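Local coordinates for protein ricin B-related lectin (Polyporus squamosus, PDB 3PHZ) that probably acts as a carbohydrate-binding lectin, holding galactose-containing glycans on a ricin-type beta-trefoil domain and calcium ions in a second region, at residues 76-81 with 111-116; 33-38 with 128-133. All coordinates share one frame; numbering follows the deposited sequence.

Contact 1: residues 76-81 with 111-116; sequences HAATDG and KETGTF. With GAL (beta-D-galactopyranose), chain C; NAG (2-acetamido-2-deoxy-beta-D-glucopyranose), chain B.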
loop_
_atom_site.group_PDB
_atom_site.type_symbol
_atom_site.label_atom_id
_atom_site.label_comp_id
_atom_site.label_asym_id
_atom_site.label_seq_id
_atom_site.Cartn_x
_atom_site.Cartn_y
_atom_site.Cartn_z
ATOM N N HIS A 76 33.304 -6.598 28.658
ATOM C CA HIS A 76 34.592 -6.637 27.930
ATOM C C HIS A 76 35.552 -7.748 28.391
ATOM O O HIS A 76 36.752 -7.690 28.053
ATOM C CB HIS A 76 35.376 -5.279 28.026
ATOM C CG HIS A 76 34.529 -4.056 27.814
ATOM N ND1 HIS A 76 34.587 -3.296 26.662
ATOM C CD2 HIS A 76 33.595 -3.473 28.598
ATOM C CE1 HIS A 76 33.722 -2.297 26.749
ATOM N NE2 HIS A 76 33.101 -2.390 27.909
ATOM N N ALA A 77 35.059 -8.725 29.164
ATOM C CA ALA A 77 35.926 -9.696 29.856
ATOM C C ALA A 77 36.513 -10.759 28.910
ATOM O O ALA A 77 35.776 -11.339 28.089
ATOM C CB ALA A 77 35.159 -10.343 30.962
ATOM N N ALA A 78 37.828 -11.000 29.026
ATOM C CA ALA A 78 38.519 -12.008 28.242
ATOM C C ALA A 78 38.402 -13.386 28.918
ATOM O O ALA A 78 38.841 -14.405 28.370
ATOM C CB ALA A 78 40.022 -11.617 28.049
ATOM N N THR A 79 37.818 -13.404 30.105
ATOM C CA THR A 79 37.788 -14.581 30.941
ATOM C C THR A 79 37.035 -15.650 30.174
ATOM O O THR A 79 36.039 -15.344 29.509
ATOM C CB THR A 79 37.005 -14.300 32.232
ATOM O OG1 THR A 79 37.547 -13.135 32.876
ATOM C CG2 THR A 79 37.038 -15.482 33.211
ATOM N N ASP A 80 37.506 -16.888 30.267
ATOM C CA ASP A 80 36.735 -18.035 29.746
ATOM C C ASP A 80 35.394 -18.122 30.463
ATOM O O ASP A 80 35.340 -18.059 31.724
ATOM C CB ASP A 80 37.513 -19.342 29.972
ATOM C CG ASP A 80 38.689 -19.503 29.050
ATOM O OD1 ASP A 80 38.826 -18.790 28.036
ATOM O OD2 ASP A 80 39.529 -20.362 29.367
ATOM N N GLY A 81 34.301 -18.241 29.690
ATOM C CA GLY A 81 32.966 -18.421 30.250
ATOM C C GLY A 81 32.175 -17.128 30.367
ATOM O O GLY A 81 31.047 -17.158 30.849
ATOM N N LYS A 111 36.695 -8.772 18.563
ATOM C CA LYS A 111 37.699 -7.826 18.059
ATOM C C LYS A 111 38.528 -7.383 19.268
ATOM O O LYS A 111 39.746 -7.242 19.146
ATOM C CB LYS A 111 37.028 -6.608 17.376
ATOM C CG LYS A 111 38.033 -5.528 16.841
ATOM C CD LYS A 111 38.833 -6.066 15.688
ATOM C CE LYS A 111 39.879 -5.051 15.138
ATOM N NZ LYS A 111 39.173 -4.338 14.091
ATOM N N GLU A 112 37.879 -7.208 20.427
ATOM C CA GLU A 112 38.566 -6.684 21.606
ATOM C C GLU A 112 39.486 -7.717 22.298
ATOM O O GLU A 112 40.699 -7.473 22.480
ATOM C CB GLU A 112 37.579 -6.123 22.624
ATOM C CG GLU A 112 38.269 -5.345 23.760
ATOM C CD GLU A 112 37.296 -4.674 24.716
ATOM O OE1 GLU A 112 36.070 -4.767 24.522
ATOM O OE2 GLU A 112 37.748 -4.046 25.700
ATOM N N THR A 113 38.925 -8.869 22.680
ATOM C CA THR A 113 39.652 -9.838 23.481
ATOM C C THR A 113 40.358 -10.945 22.738
ATOM O O THR A 113 41.205 -11.612 23.333
ATOM C CB THR A 113 38.706 -10.553 24.481
ATOM O OG1 THR A 113 37.710 -11.293 23.725
ATOM C CG2 THR A 113 37.995 -9.538 25.405
ATOM N N GLY A 114 39.969 -11.193 21.487
ATOM C CA GLY A 114 40.395 -12.339 20.706
ATOM C C GLY A 114 39.814 -13.677 21.222
ATOM O O GLY A 114 40.269 -14.751 20.773
ATOM N N THR A 115 38.856 -13.608 22.151
ATOM C CA THR A 115 38.145 -14.851 22.555
ATOM C C THR A 115 36.980 -15.106 21.574
ATOM O O THR A 115 36.568 -14.199 20.836
ATOM C CB THR A 115 37.637 -14.857 24.033
ATOM O OG1 THR A 115 36.728 -13.805 24.269
ATOM C CG2 THR A 115 38.811 -14.789 25.043
ATOM N N PHE A 116 36.512 -16.355 21.537
ATOM C CA PHE A 116 35.557 -16.847 20.527
ATOM C C PHE A 116 34.202 -17.148 21.079
ATOM O O PHE A 116 34.082 -17.601 22.217
ATOM C CB PHE A 116 36.096 -18.138 19.923
ATOM C CG PHE A 116 37.402 -17.926 19.176
ATOM C CD1 PHE A 116 37.396 -17.506 17.859
ATOM C CD2 PHE A 116 38.628 -18.114 19.859
ATOM C CE1 PHE A 116 38.625 -17.288 17.165
ATOM C CE2 PHE A 116 39.911 -17.854 19.184
ATOM C CZ PHE A 116 39.888 -17.479 17.850
HETATM C C1 GAL C . 29.804 -2.931 30.184
HETATM C C2 GAL C . 30.078 -2.930 28.677
HETATM C C3 GAL C . 28.846 -3.234 27.779
HETATM C C4 GAL C . 28.158 -4.496 28.270
HETATM C C5 GAL C . 27.901 -4.326 29.766
HETATM C C6 GAL C . 27.290 -5.524 30.423
HETATM O O2 GAL C . 30.627 -1.703 28.266
HETATM O O3 GAL C . 29.294 -3.365 26.429
HETATM O O4 GAL C . 28.959 -5.651 28.093
HETATM O O5 GAL C . 29.125 -4.130 30.457
HETATM O O6 GAL C . 26.994 -5.034 31.731
HETATM C C1 NAG B . 32.109 -2.383 35.005
HETATM C C2 NAG B . 30.974 -3.396 34.754
HETATM C C3 NAG B . 30.583 -3.656 33.278
HETATM C C4 NAG B . 31.002 -2.547 32.284
HETATM C C5 NAG B . 32.419 -2.080 32.663
HETATM C C6 NAG B . 33.050 -1.093 31.679
HETATM C C7 NAG B . 30.399 -5.282 36.273
HETATM C C8 NAG B . 30.834 -6.602 36.854
HETATM N N2 NAG B . 31.252 -4.680 35.420
HETATM O O1 NAG B . 31.694 -1.593 36.105
HETATM O O3 NAG B . 29.186 -3.897 33.254
HETATM O O4 NAG B . 31.047 -2.984 30.926
HETATM O O5 NAG B . 32.389 -1.482 33.943
HETATM O O6 NAG B . 32.089 -0.161 31.214
HETATM O O7 NAG B . 29.306 -4.797 36.591
HETATM O O HOH W 1 35.782 -13.935 26.870
#
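H76 bridges E112 and a bound galactose through the two nitrogens of its ring. Its CB lies 3.5 Å from E112 OE2, and CG swings beside the backbone N (chi1 -45°). From there ND1 donates to OE1 of E112 (3.0 Å, angle 151°), which receives it on the syn lone pair, close to the ring plane; ring and carboxylate planes stand 74° apart. At the far corner NE2 shares a hydrogen bond with O2 of the galactose at 2.6 Å, while O4 of the N-acetylglucosamine lies at the ring edge, 3.5 Å from CD2. The bond to E112 helps fix the ring's rotation and probably polarises the imidazole. D72, G75 and N94 complete the galactose site, and E112 also touches N94.

Farther along, the methyl CG2 of T113 packs against H76 O and A78 CA, 3.9 Å from A78 CB. T113 OG1 donates to T115 OG1 (2.8 Å), which in turn donates to a water hydrogen-bonded to A77 O and T79 O. T115 CG2 comes within 3.3 Å of A78 O. The contact joins two surface loops of the trefoil, one between strands 70-73 and 82-87, the other between 106-110 and 116-120; T113 and T115 both rest on L73 of strand 70-73.

Contact 2: residues 33-38 with 128-133; sequences PDVIIS and GTVVGW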
loop_
_atom_site.group_PDB
_atom_site.type_symbol
_atom_site.label_atom_id
_atom_site.label_comp_id
_atom_site.label_asym_id
_atom_site.label_seq_id
_atom_site.Cartn_x
_atom_site.Cartn_y
_atom_site.Cartn_z
ATOM N N PRO A 33 19.802 -9.549 28.461
ATOM C CA PRO A 33 19.403 -10.890 27.932
ATOM C C PRO A 33 20.597 -11.617 27.327
ATOM O O PRO A 33 21.425 -10.985 26.673
ATOM C CB PRO A 33 18.384 -10.571 26.828
ATOM C CG PRO A 33 18.636 -9.116 26.428
ATOM C CD PRO A 33 19.240 -8.423 27.683
ATOM N N ASP A 34 20.702 -12.926 27.544
ATOM C CA ASP A 34 21.798 -13.695 26.941
ATOM C C ASP A 34 21.484 -14.080 25.525
ATOM O O ASP A 34 20.311 -14.302 25.180
ATOM C CB ASP A 34 22.020 -14.981 27.705
ATOM C CG ASP A 34 22.540 -14.734 29.102
ATOM O OD1 ASP A 34 23.364 -13.818 29.296
ATOM O OD2 ASP A 34 22.076 -15.464 29.992
ATOM N N VAL A 35 22.526 -14.191 24.703
ATOM C CA VAL A 35 22.413 -14.964 23.466
ATOM C C VAL A 35 22.298 -16.429 23.923
ATOM O O VAL A 35 23.065 -16.901 24.802
ATOM C CB VAL A 35 23.659 -14.730 22.602
ATOM C CG1 VAL A 35 23.717 -15.644 21.334
ATOM C CG2 VAL A 35 23.732 -13.172 22.206
ATOM N N ILE A 36 21.317 -17.133 23.365
ATOM C CA ILE A 36 21.031 -18.495 23.766
ATOM C C ILE A 36 20.877 -19.415 22.568
ATOM O O ILE A 36 20.829 -18.991 21.395
ATOM C CB ILE A 36 19.669 -18.558 24.590
ATOM C CG1 ILE A 36 18.484 -18.036 23.744
ATOM C CG2 ILE A 36 19.808 -17.794 25.863
ATOM C CD1 ILE A 36 17.066 -18.585 24.207
ATOM N N ILE A 37 20.880 -20.730 22.817
ATOM C CA ILE A 37 20.560 -21.661 21.758
ATOM C C ILE A 37 19.080 -21.729 21.542
ATOM O O ILE A 37 18.319 -21.391 22.420
ATOM C CB ILE A 37 21.072 -23.049 22.066
ATOM C CG1 ILE A 37 20.502 -23.527 23.408
ATOM C CG2 ILE A 37 22.593 -23.024 22.021
ATOM C CD1 ILE A 37 20.783 -25.017 23.652
ATOM N N SER A 38 18.698 -22.123 20.336
ATOM C CA SER A 38 17.330 -22.093 19.833
ATOM C C SER A 38 17.198 -23.293 18.874
ATOM O O SER A 38 18.081 -23.556 18.074
ATOM C CB SER A 38 17.134 -20.774 19.058
ATOM O OG SER A 38 15.802 -20.663 18.683
ATOM N N GLY A 128 23.304 -26.104 27.056
ATOM C CA GLY A 128 24.410 -25.385 26.438
ATOM C C GLY A 128 24.210 -23.886 26.612
ATOM O O GLY A 128 23.066 -23.386 26.623
ATOM N N THR A 129 25.312 -23.193 26.810
ATOM C CA THR A 129 25.249 -21.743 26.974
ATOM C C THR A 129 26.192 -21.142 25.928
ATOM O O THR A 129 27.027 -21.868 25.336
ATOM C CB THR A 129 25.687 -21.282 28.331
ATOM O OG1 THR A 129 26.967 -21.843 28.644
ATOM C CG2 THR A 129 24.673 -21.722 29.361
ATOM N N VAL A 130 26.042 -19.835 25.692
ATOM C CA VAL A 130 26.796 -19.241 24.619
ATOM C C VAL A 130 27.758 -18.240 25.299
ATOM O O VAL A 130 27.301 -17.270 25.936
ATOM C CB VAL A 130 25.870 -18.571 23.576
ATOM C CG1 VAL A 130 26.722 -17.998 22.406
ATOM C CG2 VAL A 130 24.898 -19.615 23.044
ATOM N N VAL A 131 29.068 -18.488 25.202
ATOM C CA VAL A 131 29.991 -17.665 25.997
ATOM C C VAL A 131 31.216 -17.350 25.167
ATOM O O VAL A 131 31.459 -17.990 24.143
ATOM C CB VAL A 131 30.457 -18.524 27.264
ATOM C CG1 VAL A 131 29.239 -18.887 28.122
ATOM C CG2 VAL A 131 31.196 -19.770 26.796
ATOM N N GLY A 132 32.061 -16.448 25.663
ATOM C CA GLY A 132 33.370 -16.249 25.075
ATOM C C GLY A 132 34.394 -17.185 25.733
ATOM O O GLY A 132 34.318 -17.468 26.961
ATOM N N TRP A 133 35.292 -17.695 24.916
ATOM C CA TRP A 133 36.318 -18.660 25.360
ATOM C C TRP A 133 37.576 -18.575 24.502
ATOM O O TRP A 133 37.504 -18.349 23.284
ATOM C CB TRP A 133 35.736 -20.088 25.355
ATOM C CG TRP A 133 36.421 -21.070 26.316
ATOM C CD1 TRP A 133 37.613 -21.733 26.114
ATOM C CD2 TRP A 133 35.926 -21.493 27.603
ATOM N NE1 TRP A 133 37.899 -22.527 27.221
ATOM C CE2 TRP A 133 36.875 -22.399 28.137
ATOM C CE3 TRP A 133 34.782 -21.169 28.357
ATOM C CZ2 TRP A 133 36.713 -22.991 29.412
ATOM C CZ3 TRP A 133 34.580 -21.779 29.616
ATOM C CH2 TRP A 133 35.542 -22.716 30.118
HETATM O O HOH W 2 23.521 -18.850 26.588
HETATM O O HOH W 3 21.817 -21.125 25.586
#
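V35 meets V130 at the start of strand 35-38, their CG1 methyls 4.0 Å apart. Both side chains set CG1 anti to the backbone N, and they pass each other at a slant. The carbonyl of V35 also faces its partner: O lies 3.5 Å from V130 CB. The same oxygen accepts a hydrogen bond from a water at 2.7 Å, and that water accepts from V130 N, so it joins two backbone segments that make no direct hydrogen bond.

The side chain of I36 leaves the backbone away from 128-133, and it is the backbone that takes part, its carbonyl carbon resting near CG2 of V130. I37 comes next. Its N-H gives to another water (2.9 Å), which donates to G128 O (2.8 Å), a second bridge two residues on, with the N-H and carbonyl roles exchanged between the segments. CG2 of I37 packs against CG2 of V130 at 4.2 Å. With chi1 at 57° its longer branch sends CD1 along G128, ending 4.1 Å from the G128 carbonyl oxygen. V130 therefore sits as an apolar wedge between V35 and I37, and the two waters bridge the backbones beside it.

The axes of strands 35-38 and 129-133 stand at 140° and approach to 5.8 Å; the two do not pair directly, but P33 and V35 are backbone-bonded to G86 and I84 of strand 82-87. Strand 35-39 pairs with 19-23, and strand 129-133 lies between 82-87 and 116-120. I84, L21, L23 and V117 close round the two valines in the trefoil interior.

In the fold
From the N terminus the chain passes through 33-38, then 76-81, then 111-116, and returns at 128-133, so contact 1 closes a shorter loop wholly within the larger one closed by contact 2; they nest and do not cross. Contact 2 ties the 19-23/35-39 hairpin to the four-stranded sheet, whereas contact 1 joins the loop between strands 70-73 and 82-87 to the loop leading into strand 116-120, with H76 on the galactose. Their centres lie about 14 Å apart, and they touch directly: F116 N probably bonds to W133 O and G81 N to G132 O, both at 2.8 Å. Strand 129-133 thus carries V130 of contact 2 near one end and backbone bonds to both segments of contact 1 at the other.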